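Hypothetical protein (Bacteroides uniformis, PDB 4QE0) is of unknown function and belongs to the DUF5043 family, whose members have an uncharacterised domain. Local coordinates at residues M106-L111 against E120-F125. Sequence-based numbering, arbitrary orientation.
Sequences MITMLL and EVNFNF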
loop_
_atom_site.group_PDB
_atom_site.type_symbol
_atom_site.label_atom_id
_atom_site.label_comp_id
_atom_site.label_asym_id
_atom_site.label_seq_id
_atom_site.Cartn_x
_atom_site.Cartn_y
_atom_site.Cartn_z
HETATM N N MSE A 106 4.582 -15.492 -5.921
HETATM C CA MSE A 106 4.105 -15.992 -4.640
HETATM C C MSE A 106 4.698 -15.172 -3.536
HETATM O O MSE A 106 5.904 -14.965 -3.482
HETATM C CB MSE A 106 4.433 -17.467 -4.389
HETATM C CG MSE A 106 3.782 -17.863 -3.069
HETATM SE SE MSE A 106 3.498 -19.789 -3.010
HETATM C CE MSE A 106 5.080 -20.288 -1.935
ATOM N N ILE A 107 3.839 -14.666 -2.660
ATOM C CA ILE A 107 4.248 -13.926 -1.477
ATOM C C ILE A 107 3.793 -14.713 -0.273
ATOM O O ILE A 107 2.659 -15.206 -0.243
ATOM C CB ILE A 107 3.618 -12.496 -1.404
ATOM C CG1 ILE A 107 3.831 -11.733 -2.711
ATOM C CG2 ILE A 107 4.190 -11.695 -0.238
ATOM C CD1 ILE A 107 2.674 -11.843 -3.675
ATOM N N THR A 108 4.653 -14.796 0.744
ATOM C CA THR A 108 4.312 -15.461 1.990
ATOM C C THR A 108 4.569 -14.528 3.173
ATOM O O THR A 108 5.666 -13.977 3.302
ATOM C CB THR A 108 5.115 -16.780 2.138
ATOM O OG1 THR A 108 4.826 -17.679 1.033
ATOM C CG2 THR A 108 4.788 -17.475 3.414
HETATM N N MSE A 109 3.552 -14.354 4.000
HETATM C CA MSE A 109 3.657 -13.633 5.275
HETATM C C MSE A 109 3.575 -14.671 6.358
HETATM O O MSE A 109 2.673 -15.537 6.344
HETATM C CB MSE A 109 2.500 -12.652 5.478
HETATM C CG MSE A 109 2.575 -11.464 4.564
HETATM SE SE MSE A 109 1.043 -10.226 4.990
HETATM C CE MSE A 109 -0.523 -11.279 4.491
ATOM N N LEU A 110 4.522 -14.620 7.293
ATOM C CA LEU A 110 4.495 -15.493 8.463
ATOM C C LEU A 110 4.138 -14.648 9.670
ATOM O O LEU A 110 4.860 -13.702 10.022
ATOM C CB LEU A 110 5.821 -16.189 8.659
ATOM C CG LEU A 110 6.335 -16.962 7.430
ATOM C CD1 LEU A 110 7.580 -17.758 7.763
ATOM C CD2 LEU A 110 5.248 -17.877 6.887
ATOM N N LEU A 111 3.018 -14.990 10.296
ATOM C CA LEU A 111 2.474 -14.217 11.387
ATOM C C LEU A 111 2.753 -14.826 12.753
ATOM O O LEU A 111 2.771 -16.051 12.912
ATOM C CB LEU A 111 0.962 -14.105 11.256
ATOM C CG LEU A 111 0.324 -13.644 9.944
ATOM C CD1 LEU A 111 -1.172 -13.541 10.166
ATOM C CD2 LEU A 111 0.889 -12.367 9.413
ATOM N N GLU A 120 7.833 -12.285 9.357
ATOM C CA GLU A 120 8.718 -12.494 8.205
ATOM C C GLU A 120 7.896 -12.507 6.913
ATOM O O GLU A 120 6.702 -12.828 6.936
ATOM C CB GLU A 120 9.443 -13.853 8.295
ATOM C CG GLU A 120 10.299 -14.028 9.531
ATOM C CD GLU A 120 11.105 -15.327 9.563
ATOM O OE1 GLU A 120 11.045 -16.172 8.621
ATOM O OE2 GLU A 120 11.832 -15.496 10.572
ATOM N N VAL A 121 8.572 -12.184 5.819
ATOM C CA VAL A 121 8.014 -12.222 4.474
ATOM C C VAL A 121 9.028 -12.924 3.593
ATOM O O VAL A 121 10.237 -12.704 3.725
ATOM C CB VAL A 121 7.736 -10.807 3.921
ATOM C CG1 VAL A 121 7.168 -10.886 2.517
ATOM C CG2 VAL A 121 6.769 -10.045 4.829
ATOM N N ASN A 122 8.557 -13.762 2.689
ATOM C CA ASN A 122 9.426 -14.303 1.664
ATOM C C ASN A 122 8.688 -14.422 0.350
ATOM O O ASN A 122 7.455 -14.277 0.307
ATOM C CB ASN A 122 10.091 -15.606 2.103
ATOM C CG ASN A 122 9.113 -16.731 2.346
ATOM O OD1 ASN A 122 8.470 -17.198 1.429
ATOM N ND2 ASN A 122 9.051 -17.210 3.579
ATOM N N PHE A 123 9.451 -14.600 -0.713
ATOM C CA PHE A 123 8.949 -14.565 -2.083
ATOM C C PHE A 123 9.365 -15.846 -2.828
ATOM O O PHE A 123 10.465 -16.379 -2.608
ATOM C CB PHE A 123 9.495 -13.339 -2.801
ATOM C CG PHE A 123 9.192 -12.047 -2.114
ATOM C CD1 PHE A 123 7.944 -11.460 -2.253
ATOM C CD2 PHE A 123 10.115 -11.441 -1.269
ATOM C CE1 PHE A 123 7.642 -10.278 -1.582
ATOM C CE2 PHE A 123 9.810 -10.252 -0.607
ATOM C CZ PHE A 123 8.573 -9.667 -0.778
ATOM N N ASN A 124 8.497 -16.323 -3.723
ATOM C CA ASN A 124 8.826 -17.454 -4.583
ATOM C C ASN A 124 8.440 -17.133 -6.016
ATOM O O ASN A 124 7.404 -16.517 -6.277
ATOM C CB ASN A 124 8.108 -18.751 -4.172
ATOM C CG ASN A 124 8.579 -19.304 -2.849
ATOM O OD1 ASN A 124 7.870 -19.224 -1.868
ATOM N ND2 ASN A 124 9.771 -19.868 -2.816
ATOM N N PHE A 125 9.303 -17.542 -6.941
ATOM C CA PHE A 125 9.040 -17.444 -8.363
ATOM C C PHE A 125 10.076 -18.332 -9.069
ATOM O O PHE A 125 10.882 -18.970 -8.405
ATOM C CB PHE A 125 9.177 -15.995 -8.856
ATOM C CG PHE A 125 10.428 -15.306 -8.379
ATOM C CD1 PHE A 125 11.626 -15.422 -9.087
ATOM C CD2 PHE A 125 10.401 -14.518 -7.227
ATOM C CE1 PHE A 125 12.769 -14.798 -8.636
ATOM C CE2 PHE A 125 11.534 -13.867 -6.788
ATOM C CZ PHE A 125 12.717 -14.003 -7.490
HETATM O O HOH W 1 6.468 -16.994 -0.894
#
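Thr108 and Asn122 face each other as a hydrogen-bonded pair at the middle of an antiparallel two-strand contact, Thr108 N donating to Asn122 O at 2.9 Å and Asn122 N returning a bond to Thr108 O. Their side chains lie side by side, and Asn122 OD1 comes within 3.5 Å of Thr108 CB. A water joins this pair to the next: it sits 2.6 Å from Thr108 OG1 and donates towards both Asn122 OD1 and Asn124 OD1, although other acceptors nearby compete for its protons. The threonine hydroxyl is brought to the water by a chi1 of -60°, OG1 lying beside the backbone N and anti to the carbonyl carbon. Met106, a selenomethionine, pairs with Asn124 through two backbone bonds; its chain bends at chi3, and CE is modelled only 3.0 Å from Asn124 OD1, a contact too short to rely on. At the other end Leu110 N makes a nearly straight bond to Glu120 O (2.8 Å, 177° at the hydrogen), and the return bond from Glu120 N to Leu110 O is long and weak.

The face carrying Ile107, Met109, Val121 and Phe123 is apolar. Ile107 CG2 reaches Phe123 CE1 at 4.0 Å, meeting the ring obliquely, and also touches Val121 CG1. Between the pairs, Val121 CA lies 3.2 Å from Thr108 O in a CA-H...O contact.

Second-shell bonds position the polar ends: Asn124 ND2 is held by Val42 O, and the Glu120 carboxylate accepts bonds from the backbone N atoms of Leu51 and the dimethylated Lys50. The two strands form a beta hairpin within an antiparallel sheet, with strand 41-45 flanking 118-126 and strand 164-169 flanking 106-111. On the apolar face, the Phe123 ring meets that of Tyr139 from helix 136-143.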